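Local structure of isomerase/lactonizing enzyme (Agrobacterium tumefaciens, 1RVK) at residues T4-R9 with V69-D74; E73-R78 with W109-R114; V104-W109 with G287-A292; Q118-L123 with P365-D370. The protein is of unknown function but belongs to the enolase superfamily, binds a magnesium ion and probably promotes proton abstraction next to a substrate carboxylate. All coordinates share one frame; numbering follows the deposited sequence.

Contacts 1 and 2 lie within the N-terminal domain, whereas contacts 3 and 4 join it to the C-terminal part of the chain. Contact 1, with the exposed Ile71, is the nearest of the four to the surface, and what crosses it is aliphatic. Contact 2 is more buried and turns to cation-pi and ring packing. Helix 98-116 serves contacts 2 and 3, which share Trp109 between Arg78 and Ile289. In contact 3 buried polar groups meet at a helix start, while contact 4 relies on backbone bonds between a loop and the start of helix 120-124. Leu70 of contact 1 packs on Val104 and Leu108, and Leu367 of contact 4 bonds to Asp110 through its backbone.

Contact 1. Residues T4-R9 with V69-D74; sequences TDVEVR and VLIGED
Asp5 OD2 accepts a hydrogen bond from Thr4 OG1 at 3.0 Å, met from well above the carboxylate plane, and has Arg41 as a second, long and weak partner. The backbone of the same two residues receives the tip of Ile71, whose CD1 stops 3.6 Å from Thr4 O. CG1 of Ile71 stands beside the backbone N, and a chi2 of -64° turns CD1 back to the strand. Ile71 CD1 also lies 3.8 Å from Val6 CG2. Val6 turns its side chain toward the helix end, and Val6 CG2 meets Leu70 CD1 at 4.1 Å, the two side chains crossing at about a right angle. Branched aliphatics suit this place because they fill the wedge between strand and helix without needing polar partners. Gly72 follows in a type II turn closed by Glu73 N to Leu70 O at 3.0 Å; its positive phi of 85° would jam a side chain against the preceding carbonyl. Further along the strand, Glu7 forms a salt bridge with Arg41. Thr4 and Asp5 both face Arg41 in a classic beta bulge, at the edge of the three-stranded antiparallel sheet that, packed against helices, makes up the N-terminal domain of the enolase superfamily.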
loop_
_atom_site.group_PDB
_atom_site.type_symbol
_atom_site.label_atom_id
_atom_site.label_comp_id
_atom_site.label_asym_id
_atom_site.label_seq_id
_atom_site.Cartn_x
_atom_site.Cartn_y
_atom_site.Cartn_z
ATOM N N THR A 4 15.846 -20.639 13.157
ATOM C CA THR A 4 16.850 -21.553 12.631
ATOM C C THR A 4 17.060 -21.429 11.128
ATOM O O THR A 4 18.123 -21.789 10.621
ATOM C CB THR A 4 16.493 -23.026 12.946
ATOM O OG1 THR A 4 15.194 -23.330 12.421
ATOM C CG2 THR A 4 16.500 -23.264 14.448
ATOM N N ASP A 5 16.060 -20.917 10.414
ATOM C CA ASP A 5 16.172 -20.781 8.962
ATOM C C ASP A 5 15.457 -19.562 8.389
ATOM O O ASP A 5 14.426 -19.131 8.905
ATOM C CB ASP A 5 15.590 -22.020 8.274
ATOM C CG ASP A 5 16.245 -23.307 8.726
ATOM O OD1 ASP A 5 17.358 -23.609 8.246
ATOM O OD2 ASP A 5 15.643 -24.015 9.563
ATOM N N VAL A 6 16.024 -19.022 7.315
ATOM C CA VAL A 6 15.445 -17.897 6.582
ATOM C C VAL A 6 15.558 -18.356 5.132
ATOM O O VAL A 6 16.662 -18.520 4.612
ATOM C CB VAL A 6 16.246 -16.594 6.766
ATOM C CG1 VAL A 6 15.612 -15.480 5.936
ATOM C CG2 VAL A 6 16.265 -16.200 8.232
ATOM N N GLU A 7 14.421 -18.582 4.485
ATOM C CA GLU A 7 14.433 -19.071 3.112
ATOM C C GLU A 7 13.580 -18.249 2.157
ATOM O O GLU A 7 12.566 -17.674 2.543
ATOM C CB GLU A 7 13.949 -20.521 3.089
ATOM C CG GLU A 7 14.522 -21.367 4.219
ATOM C CD GLU A 7 13.881 -22.741 4.311
ATOM O OE1 GLU A 7 12.647 -22.838 4.129
ATOM O OE2 GLU A 7 14.610 -23.720 4.580
ATOM N N VAL A 8 14.006 -18.211 0.900
ATOM C CA VAL A 8 13.287 -17.487 -0.135
ATOM C C VAL A 8 12.931 -18.458 -1.250
ATOM O O VAL A 8 13.786 -19.195 -1.740
ATOM C CB VAL A 8 14.138 -16.344 -0.730
ATOM C CG1 VAL A 8 13.395 -15.691 -1.895
ATOM C CG2 VAL A 8 14.440 -15.310 0.349
ATOM N N ARG A 9 11.661 -18.460 -1.635
ATOM C CA ARG A 9 11.182 -19.322 -2.705
ATOM C C ARG A 9 10.578 -18.437 -3.781
ATOM O O ARG A 9 9.611 -17.714 -3.534
ATOM C CB ARG A 9 10.124 -20.299 -2.176
ATOM C CG ARG A 9 10.665 -21.319 -1.185
ATOM C CD ARG A 9 9.558 -22.210 -0.645
ATOM N NE ARG A 9 10.092 -23.331 0.126
ATOM C CZ ARG A 9 10.750 -23.211 1.276
ATOM N NH1 ARG A 9 10.960 -22.013 1.806
ATOM N NH2 ARG A 9 11.205 -24.293 1.895
ATOM N N VAL A 69 21.236 -11.117 10.996
ATOM C CA VAL A 69 20.458 -10.511 12.065
ATOM C C VAL A 69 19.490 -11.491 12.725
ATOM O O VAL A 69 19.377 -11.526 13.950
ATOM C CB VAL A 69 19.637 -9.303 11.544
ATOM C CG1 VAL A 69 18.683 -8.805 12.629
ATOM C CG2 VAL A 69 20.577 -8.192 11.109
ATOM N N LEU A 70 18.814 -12.296 11.910
ATOM C CA LEU A 70 17.808 -13.231 12.414
ATOM C C LEU A 70 18.229 -14.596 12.959
ATOM O O LEU A 70 17.756 -15.007 14.010
ATOM C CB LEU A 70 16.744 -13.472 11.339
ATOM C CG LEU A 70 15.924 -12.291 10.817
ATOM C CD1 LEU A 70 14.802 -12.820 9.929
ATOM C CD2 LEU A 70 15.348 -11.505 11.972
ATOM N N ILE A 71 19.092 -15.306 12.241
ATOM C CA ILE A 71 19.499 -16.643 12.669
ATOM C C ILE A 71 20.022 -16.715 14.099
ATOM O O ILE A 71 20.940 -15.986 14.473
ATOM C CB ILE A 71 20.560 -17.235 11.710
ATOM C CG1 ILE A 71 19.986 -17.316 10.291
ATOM C CG2 ILE A 71 20.966 -18.633 12.173
ATOM C CD1 ILE A 71 18.797 -18.252 10.155
ATOM N N GLY A 72 19.419 -17.599 14.890
ATOM C CA GLY A 72 19.826 -17.783 16.274
ATOM C C GLY A 72 19.198 -16.809 17.253
ATOM O O GLY A 72 19.554 -16.781 18.433
ATOM N N GLU A 73 18.241 -16.024 16.773
ATOM C CA GLU A 73 17.585 -15.024 17.607
ATOM C C GLU A 73 16.139 -15.396 17.946
ATOM O O GLU A 73 15.482 -16.107 17.192
ATOM C CB GLU A 73 17.620 -13.680 16.872
ATOM C CG GLU A 73 18.174 -12.524 17.682
ATOM C CD GLU A 73 19.544 -12.814 18.268
ATOM O OE1 GLU A 73 20.511 -13.012 17.502
ATOM O OE2 GLU A 73 19.650 -12.843 19.507
ATOM N N ASP A 74 15.660 -14.909 19.089
ATOM C CA ASP A 74 14.286 -15.148 19.540
ATOM C C ASP A 74 13.404 -14.382 18.555
ATOM O O ASP A 74 13.497 -13.159 18.468
ATOM C CB ASP A 74 14.111 -14.581 20.953
ATOM C CG ASP A 74 12.749 -14.881 21.553
ATOM O OD1 ASP A 74 11.751 -14.959 20.804
ATOM O OD2 ASP A 74 12.674 -15.020 22.796
#

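Contact 2. Residues E73-R78 with W109-R114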
loop_
_atom_site.group_PDB
_atom_site.type_symbol
_atom_site.label_atom_id
_atom_site.label_comp_id
_atom_site.label_asym_id
_atom_site.label_seq_id
_atom_site.Cartn_x
_atom_site.Cartn_y
_atom_site.Cartn_z
ATOM N N GLU A 73 18.241 -16.024 16.773
ATOM C CA GLU A 73 17.585 -15.024 17.607
ATOM C C GLU A 73 16.139 -15.396 17.946
ATOM O O GLU A 73 15.482 -16.107 17.192
ATOM C CB GLU A 73 17.620 -13.680 16.872
ATOM C CG GLU A 73 18.174 -12.524 17.682
ATOM C CD GLU A 73 19.544 -12.814 18.268
ATOM O OE1 GLU A 73 20.511 -13.012 17.502
ATOM O OE2 GLU A 73 19.650 -12.843 19.507
ATOM N N ASP A 74 15.660 -14.909 19.089
ATOM C CA ASP A 74 14.286 -15.148 19.540
ATOM C C ASP A 74 13.404 -14.382 18.555
ATOM O O ASP A 74 13.497 -13.159 18.468
ATOM C CB ASP A 74 14.111 -14.581 20.953
ATOM C CG ASP A 74 12.749 -14.881 21.553
ATOM O OD1 ASP A 74 11.751 -14.959 20.804
ATOM O OD2 ASP A 74 12.674 -15.020 22.796
ATOM N N HIS A 75 12.551 -15.089 17.818
ATOM C CA HIS A 75 11.706 -14.427 16.821
ATOM C C HIS A 75 10.750 -13.373 17.376
ATOM O O HIS A 75 10.272 -12.516 16.633
ATOM C CB HIS A 75 10.891 -15.458 16.030
ATOM C CG HIS A 75 9.693 -15.979 16.764
ATOM N ND1 HIS A 75 9.773 -16.983 17.707
ATOM C CD2 HIS A 75 8.387 -15.628 16.699
ATOM C CE1 HIS A 75 8.566 -17.227 18.189
ATOM N NE2 HIS A 75 7.706 -16.419 17.595
ATOM N N ARG A 76 10.465 -13.438 18.670
ATOM C CA ARG A 76 9.537 -12.498 19.291
ATOM C C ARG A 76 10.135 -11.122 19.560
ATOM O O ARG A 76 9.413 -10.185 19.889
ATOM C CB ARG A 76 9.013 -13.078 20.609
ATOM C CG ARG A 76 8.294 -14.409 20.462
ATOM C CD ARG A 76 8.013 -15.012 21.826
ATOM N NE ARG A 76 9.252 -15.256 22.563
ATOM C CZ ARG A 76 9.305 -15.640 23.834
ATOM N NH1 ARG A 76 10.478 -15.840 24.420
ATOM N NH2 ARG A 76 8.185 -15.819 24.522
ATOM N N ASP A 77 11.453 -11.009 19.441
ATOM C CA ASP A 77 12.138 -9.742 19.684
ATOM C C ASP A 77 12.104 -8.859 18.445
ATOM O O ASP A 77 13.138 -8.355 18.003
ATOM C CB ASP A 77 13.588 -10.011 20.077
ATOM C CG ASP A 77 13.709 -10.682 21.429
ATOM O OD1 ASP A 77 14.787 -11.241 21.712
ATOM O OD2 ASP A 77 12.733 -10.641 22.213
ATOM N N ARG A 78 10.906 -8.664 17.904
ATOM C CA ARG A 78 10.711 -7.867 16.697
ATOM C C ARG A 78 11.291 -6.459 16.744
ATOM O O ARG A 78 11.812 -5.970 15.741
ATOM C CB ARG A 78 9.222 -7.795 16.360
ATOM C CG ARG A 78 8.605 -9.144 16.010
ATOM C CD ARG A 78 7.152 -8.979 15.608
ATOM N NE ARG A 78 6.324 -8.531 16.723
ATOM C CZ ARG A 78 5.831 -9.332 17.661
ATOM N NH1 ARG A 78 5.091 -8.827 18.641
ATOM N NH2 ARG A 78 6.061 -10.636 17.616
ATOM N N TRP A 109 5.977 -11.121 12.046
ATOM C CA TRP A 109 4.651 -10.973 12.636
ATOM C C TRP A 109 3.798 -12.194 12.298
ATOM O O TRP A 109 3.057 -12.698 13.145
ATOM C CB TRP A 109 3.957 -9.715 12.112
ATOM C CG TRP A 109 4.253 -8.479 12.902
ATOM C CD1 TRP A 109 5.074 -7.447 12.543
ATOM C CD2 TRP A 109 3.709 -8.135 14.181
ATOM N NE1 TRP A 109 5.073 -6.479 13.521
ATOM C CE2 TRP A 109 4.242 -6.876 14.536
ATOM C CE3 TRP A 109 2.824 -8.769 15.061
ATOM C CZ2 TRP A 109 3.915 -6.236 15.739
ATOM C CZ3 TRP A 109 2.498 -8.133 16.256
ATOM C CH2 TRP A 109 3.044 -6.879 16.581
ATOM N N ASP A 110 3.900 -12.666 11.057
ATOM C CA ASP A 110 3.129 -13.835 10.638
ATOM C C ASP A 110 3.560 -15.054 11.447
ATOM O O ASP A 110 2.733 -15.876 11.839
ATOM C CB ASP A 110 3.329 -14.103 9.142
ATOM C CG ASP A 110 2.399 -15.184 8.612
ATOM O OD1 ASP A 110 1.169 -15.029 8.756
ATOM O OD2 ASP A 110 2.895 -16.185 8.048
ATOM N N LEU A 111 4.860 -15.159 11.704
ATOM C CA LEU A 111 5.402 -16.271 12.476
ATOM C C LEU A 111 4.849 -16.276 13.899
ATOM O O LEU A 111 4.474 -17.324 14.424
ATOM C CB LEU A 111 6.931 -16.190 12.511
ATOM C CG LEU A 111 7.663 -17.156 13.449
ATOM C CD1 LEU A 111 7.353 -18.602 13.080
ATOM C CD2 LEU A 111 9.155 -16.897 13.358
ATOM N N ALA A 112 4.805 -15.105 14.531
ATOM C CA ALA A 112 4.288 -15.012 15.891
ATOM C C ALA A 112 2.802 -15.350 15.908
ATOM O O ALA A 112 2.330 -16.064 16.793
ATOM C CB ALA A 112 4.510 -13.605 16.446
ATOM N N GLY A 113 2.070 -14.836 14.923
ATOM C CA GLY A 113 0.641 -15.093 14.843
ATOM C C GLY A 113 0.310 -16.553 14.596
ATOM O O GLY A 113 -0.561 -17.124 15.255
ATOM N N ARG A 114 0.998 -17.162 13.637
ATOM C CA ARG A 114 0.759 -18.565 13.339
ATOM C C ARG A 114 1.168 -19.437 14.524
ATOM O O ARG A 114 0.487 -20.406 14.850
ATOM C CB ARG A 114 1.520 -18.986 12.079
ATOM C CG ARG A 114 0.905 -18.464 10.780
ATOM C CD ARG A 114 1.687 -18.945 9.557
ATOM N NE ARG A 114 1.158 -18.385 8.314
ATOM C CZ ARG A 114 0.359 -19.035 7.470
ATOM N NH1 ARG A 114 -0.010 -20.284 7.722
ATOM N NH2 ARG A 114 -0.082 -18.428 6.374
#
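In the helical part of the enolase-superfamily N-terminal domain, Arg78 at the start of helix 78-89 lies over the face of Trp109 of helix 98-116 in a cation-pi contact. Its CZ stands 3.8 Å from the centroid of the six-membered ring, 11° off the normal, with the guanidinium tilted 35° to the indole. CD lies over the five-membered ring in a CH-pi contact, 3.7 Å from its centroid; the bend at chi3 (-66°) then carries NE over the middle of the indole. An arginine suits this spot: its methylenes pack like an apolar chain, while the spread-out charge favours the electron-rich face. Arg78 NH2 goes on to Ala112 CB at 3.5 Å, where a small residue leaves room for it.

Before the helix, the loop is held by Asp74. Its OD1 accepts from Arg76 N in an Asx turn, and both carboxylate oxygens receive Arg76 side-on, NE and NH1 lying in their syn directions. CB, CG and CD2 of His75 pack on Leu111, with His75 CB 3.5 Å from Leu111 CD2, and ND1 bonds to Met1 O. CG, in the crowded position between backbone N and carbonyl carbon, swings the ring along the leucine, bringing His75 NE2 to 4.1 Å from Ala112 CA.

Contact 3. Residues V104-W109 with G287-A292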
loop_
_atom_site.group_PDB
_atom_site.type_symbol
_atom_site.label_atom_id
_atom_site.label_comp_id
_atom_site.label_asym_id
_atom_site.label_seq_id
_atom_site.Cartn_x
_atom_site.Cartn_y
_atom_site.Cartn_z
ATOM N N VAL A 104 10.711 -8.725 5.937
ATOM C CA VAL A 104 11.237 -9.460 7.080
ATOM C C VAL A 104 10.359 -9.238 8.312
ATOM O O VAL A 104 10.017 -10.184 9.023
ATOM C CB VAL A 104 12.679 -9.028 7.404
ATOM C CG1 VAL A 104 13.159 -9.725 8.665
ATOM C CG2 VAL A 104 13.596 -9.365 6.239
ATOM N N ASP A 105 9.996 -7.983 8.560
ATOM C CA ASP A 105 9.157 -7.641 9.706
ATOM C C ASP A 105 7.798 -8.331 9.570
ATOM O O ASP A 105 7.256 -8.848 10.544
ATOM C CB ASP A 105 8.966 -6.118 9.781
ATOM C CG ASP A 105 8.187 -5.680 11.013
ATOM O OD1 ASP A 105 8.707 -5.825 12.141
ATOM O OD2 ASP A 105 7.053 -5.185 10.852
ATOM N N CYS A 106 7.253 -8.349 8.359
ATOM C CA CYS A 106 5.957 -8.986 8.138
ATOM C C CYS A 106 6.016 -10.490 8.384
ATOM O O CYS A 106 5.112 -11.054 8.995
ATOM C CB CYS A 106 5.451 -8.701 6.722
ATOM S SG CYS A 106 4.788 -7.025 6.535
ATOM N N ALA A 107 7.073 -11.136 7.906
ATOM C CA ALA A 107 7.239 -12.572 8.113
ATOM C C ALA A 107 7.354 -12.870 9.610
ATOM O O ALA A 107 6.863 -13.893 10.088
ATOM C CB ALA A 107 8.487 -13.073 7.379
ATOM N N LEU A 108 8.008 -11.977 10.350
ATOM C CA LEU A 108 8.163 -12.162 11.791
ATOM C C LEU A 108 6.813 -12.053 12.493
ATOM O O LEU A 108 6.535 -12.794 13.436
ATOM C CB LEU A 108 9.140 -11.127 12.357
ATOM C CG LEU A 108 10.574 -11.550 12.702
ATOM C CD1 LEU A 108 10.986 -12.814 11.970
ATOM C CD2 LEU A 108 11.510 -10.398 12.395
ATOM N N TRP A 109 5.977 -11.121 12.046
ATOM C CA TRP A 109 4.651 -10.973 12.636
ATOM C C TRP A 109 3.798 -12.194 12.298
ATOM O O TRP A 109 3.057 -12.698 13.145
ATOM C CB TRP A 109 3.957 -9.715 12.112
ATOM C CG TRP A 109 4.253 -8.479 12.902
ATOM C CD1 TRP A 109 5.074 -7.447 12.543
ATOM C CD2 TRP A 109 3.709 -8.135 14.181
ATOM N NE1 TRP A 109 5.073 -6.479 13.521
ATOM C CE2 TRP A 109 4.242 -6.876 14.536
ATOM C CE3 TRP A 109 2.824 -8.769 15.061
ATOM C CZ2 TRP A 109 3.915 -6.236 15.739
ATOM C CZ3 TRP A 109 2.498 -8.133 16.256
ATOM C CH2 TRP A 109 3.044 -6.879 16.581
ATOM N N GLY A 287 8.911 0.431 6.082
ATOM C CA GLY A 287 9.699 -0.699 6.539
ATOM C C GLY A 287 9.048 -1.766 7.393
ATOM O O GLY A 287 9.733 -2.418 8.180
ATOM N N GLY A 288 7.739 -1.952 7.262
ATOM C CA GLY A 288 7.087 -2.995 8.035
ATOM C C GLY A 288 5.898 -2.590 8.883
ATOM O O GLY A 288 5.548 -1.412 8.991
ATOM N N ILE A 289 5.267 -3.596 9.478
ATOM C CA ILE A 289 4.116 -3.390 10.341
ATOM C C ILE A 289 4.548 -2.649 11.604
ATOM O O ILE A 289 3.858 -1.747 12.065
ATOM C CB ILE A 289 3.472 -4.753 10.714
ATOM C CG1 ILE A 289 2.785 -5.341 9.481
ATOM C CG2 ILE A 289 2.462 -4.585 11.842
ATOM C CD1 ILE A 289 2.327 -6.779 9.661
ATOM N N THR A 290 5.703 -3.015 12.152
ATOM C CA THR A 290 6.190 -2.366 13.366
ATOM C C THR A 290 6.291 -0.841 13.200
ATOM O O THR A 290 5.685 -0.095 13.966
ATOM C CB THR A 290 7.540 -2.967 13.795
ATOM O OG1 THR A 290 7.381 -4.383 13.973
ATOM C CG2 THR A 290 8.010 -2.352 15.110
ATOM N N PRO A 291 7.044 -0.357 12.197
ATOM C CA PRO A 291 7.126 1.102 12.042
ATOM C C PRO A 291 5.810 1.731 11.574
ATOM O O PRO A 291 5.550 2.904 11.838
ATOM C CB PRO A 291 8.269 1.284 11.037
ATOM C CG PRO A 291 8.240 0.006 10.244
ATOM C CD PRO A 291 8.011 -1.032 11.313
ATOM N N ALA A 292 4.974 0.959 10.885
ATOM C CA ALA A 292 3.690 1.491 10.429
ATOM C C ALA A 292 2.843 1.807 11.658
ATOM O O ALA A 292 2.185 2.847 11.725
ATOM C CB ALA A 292 2.975 0.476 9.536
#
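The indole of Trp109 carries Ile289 on the face opposite Arg78: CG2 of Ile289 sits 3.9 Å from the centroid of the five-membered ring in a CH-pi contact, offset toward the rim. At the ring edge are Asp105 OD2 and the hydroxyl of Thr290. The indole N-H gives a hydrogen bond of 3.2 Å from NE1 to Thr290 OG1, which stands 19° out of the ring plane. Thr290 OG1 donates in turn to the syn lone pair of Asp105 OD1, at 2.7 Å, so one threonine oxygen links an indole to a carboxylate. With chi1 at -57°, OG1 lies beside its own backbone N and both face Asp105: Thr290 N reaches Asp105 OD2 at 2.9 Å in a nearly straight bond.

Helix 289-301 belongs to the barrel-type C-terminal domain, between strands 278-281 and 306-308, and Asp105 comes to its first turn from helix 98-116 of the N-terminal domain. An acid suits the start of a helix, where first-turn amides lack partners within the helix and the helix dipole would probably favour a negative charge. Gly287 bonds through its O to Trp82; Gly288, at the N-cap position with a positive phi, lets Asp105 OD2 come within 3.5 Å of Gly288 C. On the apolar side, Cys106 SG packs against Ile289 CG1 at 3.9 Å, where a slim, weakly polar side chain fits between the two helices.

Contact 4. Residues Q118-L123 with P365-D370; sequences QPVYKL and PGLGED
Val120 CG2 lies 3.4 Å from Gly366 C, packed on the glycine's peptide. The methyl gets there because CG1 takes the position anti to the backbone N (chi1 165°), leaving CG2 beside that N, on the side where the N-H itself points to Gly366 O. One residue therefore meets the loop twice, by a backbone bond of 2.8 Å from Val120 N to Gly366 O and by a methyl alongside it. Leu367 completes the apolar side. Its CB starts away from Val120, yet CG stands beside the backbone N, and a chi2 of 170° extends CD1 and leaves Leu367 CD2 as the branch that turns back to Val120 CG2, at 4.1 Å.

Gly366 N also donates to Gln118 O at 2.8 Å, so the loop residue is bonded to the neighbours of Pro119 on both sides, a single beta bridge. Here the C-terminal part of the chain returns from the barrel and lies against the end of the N-terminal domain, a crossing back known in the enolase superfamily. Pro119 suits the bridge position and the N-cap of helix 120-124, where its missing N-H costs nothing, and its CA makes a CA-H...O contact with Gly366 O at 3.5 Å. Gly366 is the second residue of a type II' turn from Pro365 to Gly368, and its phi of 67° favours glycine. Pro365, rigid at the turn's start, has its CB bond directed away overall, yet Pro365 CB is 3.9 Å from Gln118 N. Leu367 N continues the link by bonding to Asp110 OD1 of helix 98-116.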
loop_
_atom_site.group_PDB
_atom_site.type_symbol
_atom_site.label_atom_id
_atom_site.label_comp_id
_atom_site.label_asym_id
_atom_site.label_seq_id
_atom_site.Cartn_x
_atom_site.Cartn_y
_atom_site.Cartn_z
ATOM N N GLN A 118 -3.129 -16.832 16.369
ATOM C CA GLN A 118 -3.809 -15.546 16.509
ATOM C C GLN A 118 -3.652 -14.629 15.300
ATOM O O GLN A 118 -2.573 -14.551 14.713
ATOM C CB GLN A 118 -3.240 -14.800 17.717
ATOM C CG GLN A 118 -3.417 -15.496 19.049
ATOM C CD GLN A 118 -4.839 -15.424 19.534
ATOM O OE1 GLN A 118 -5.426 -14.343 19.607
ATOM N NE2 GLN A 118 -5.406 -16.573 19.878
ATOM N N PRO A 119 -4.727 -13.923 14.912
ATOM C CA PRO A 119 -4.608 -13.012 13.766
ATOM C C PRO A 119 -3.683 -11.894 14.251
ATOM O O PRO A 119 -3.742 -11.510 15.423
ATOM C CB PRO A 119 -6.036 -12.513 13.564
ATOM C CG PRO A 119 -6.882 -13.642 14.100
ATOM C CD PRO A 119 -6.129 -14.048 15.346
ATOM N N VAL A 120 -2.833 -11.373 13.376
ATOM C CA VAL A 120 -1.908 -10.325 13.797
ATOM C C VAL A 120 -2.575 -9.104 14.434
ATOM O O VAL A 120 -2.093 -8.603 15.452
ATOM C CB VAL A 120 -0.994 -9.884 12.618
ATOM C CG1 VAL A 120 -0.302 -8.550 12.931
ATOM C CG2 VAL A 120 0.062 -10.961 12.373
ATOM N N TYR A 121 -3.684 -8.632 13.873
ATOM C CA TYR A 121 -4.323 -7.454 14.455
ATOM C C TYR A 121 -4.858 -7.709 15.862
ATOM O O TYR A 121 -4.932 -6.789 16.670
ATOM C CB TYR A 121 -5.424 -6.912 13.529
ATOM C CG TYR A 121 -6.771 -7.600 13.593
ATOM C CD1 TYR A 121 -7.853 -6.998 14.239
ATOM C CD2 TYR A 121 -6.986 -8.812 12.944
ATOM C CE1 TYR A 121 -9.122 -7.584 14.224
ATOM C CE2 TYR A 121 -8.246 -9.407 12.928
ATOM C CZ TYR A 121 -9.308 -8.787 13.562
ATOM O OH TYR A 121 -10.563 -9.358 13.490
ATOM N N LYS A 122 -5.213 -8.958 16.160
ATOM C CA LYS A 122 -5.705 -9.310 17.490
ATOM C C LYS A 122 -4.540 -9.363 18.480
ATOM O O LYS A 122 -4.717 -9.104 19.674
ATOM C CB LYS A 122 -6.419 -10.665 17.454
ATOM C CG LYS A 122 -7.763 -10.647 16.739
ATOM C CD LYS A 122 -8.841 -9.944 17.558
ATOM C CE LYS A 122 -10.187 -10.024 16.848
ATOM N NZ LYS A 122 -11.306 -9.436 17.634
ATOM N N LEU A 123 -3.354 -9.703 17.979
ATOM C CA LEU A 123 -2.150 -9.771 18.808
ATOM C C LEU A 123 -1.693 -8.366 19.161
ATOM O O LEU A 123 -1.233 -8.103 20.272
ATOM C CB LEU A 123 -1.018 -10.486 18.068
ATOM C CG LEU A 123 -1.059 -12.011 18.001
ATOM C CD1 LEU A 123 0.168 -12.513 17.248
ATOM C CD2 LEU A 123 -1.090 -12.585 19.413
ATOM N N PRO A 365 -4.938 -17.197 11.504
ATOM C CA PRO A 365 -3.712 -16.834 12.229
ATOM C C PRO A 365 -2.651 -16.078 11.429
ATOM O O PRO A 365 -2.550 -16.215 10.209
ATOM C CB PRO A 365 -3.207 -18.182 12.745
ATOM C CG PRO A 365 -3.664 -19.133 11.690
ATOM C CD PRO A 365 -5.075 -18.661 11.407
ATOM N N GLY A 366 -1.851 -15.286 12.139
ATOM C CA GLY A 366 -0.813 -14.507 11.489
ATOM C C GLY A 366 -1.433 -13.439 10.609
ATOM O O GLY A 366 -2.426 -12.811 10.993
ATOM N N LEU A 367 -0.848 -13.224 9.434
ATOM C CA LEU A 367 -1.371 -12.234 8.498
ATOM C C LEU A 367 -2.623 -12.777 7.822
ATOM O O LEU A 367 -3.330 -12.054 7.118
ATOM C CB LEU A 367 -0.317 -11.883 7.447
ATOM C CG LEU A 367 0.905 -11.129 7.977
ATOM C CD1 LEU A 367 1.973 -11.055 6.899
ATOM C CD2 LEU A 367 0.488 -9.736 8.431
ATOM N N GLY A 368 -2.895 -14.060 8.041
ATOM C CA GLY A 368 -4.085 -14.665 7.475
ATOM C C GLY A 368 -4.077 -14.918 5.982
ATOM O O GLY A 368 -5.135 -15.102 5.379
ATOM N N GLU A 369 -2.901 -14.924 5.366
ATOM C CA GLU A 369 -2.837 -15.186 3.938
ATOM C C GLU A 369 -2.984 -16.699 3.751
ATOM O O GLU A 369 -2.198 -17.485 4.283
ATOM C CB GLU A 369 -1.520 -14.652 3.356
ATOM C CG GLU A 369 -1.364 -13.138 3.570
ATOM C CD GLU A 369 -0.182 -12.521 2.836
ATOM O OE1 GLU A 369 0.949 -13.023 2.978
ATOM O OE2 GLU A 369 -0.382 -11.513 2.123
ATOM N N ASP A 370 -4.024 -17.089 3.022
ATOM C CA ASP A 370 -4.339 -18.498 2.761
ATOM C C ASP A 370 -3.444 -18.982 1.622
ATOM O O ASP A 370 -3.873 -19.090 0.472
ATOM C CB ASP A 370 -5.817 -18.611 2.371
ATOM C CG ASP A 370 -6.368 -20.016 2.535
ATOM O OD1 ASP A 370 -7.569 -20.212 2.246
ATOM O OD2 ASP A 370 -5.612 -20.919 2.951
#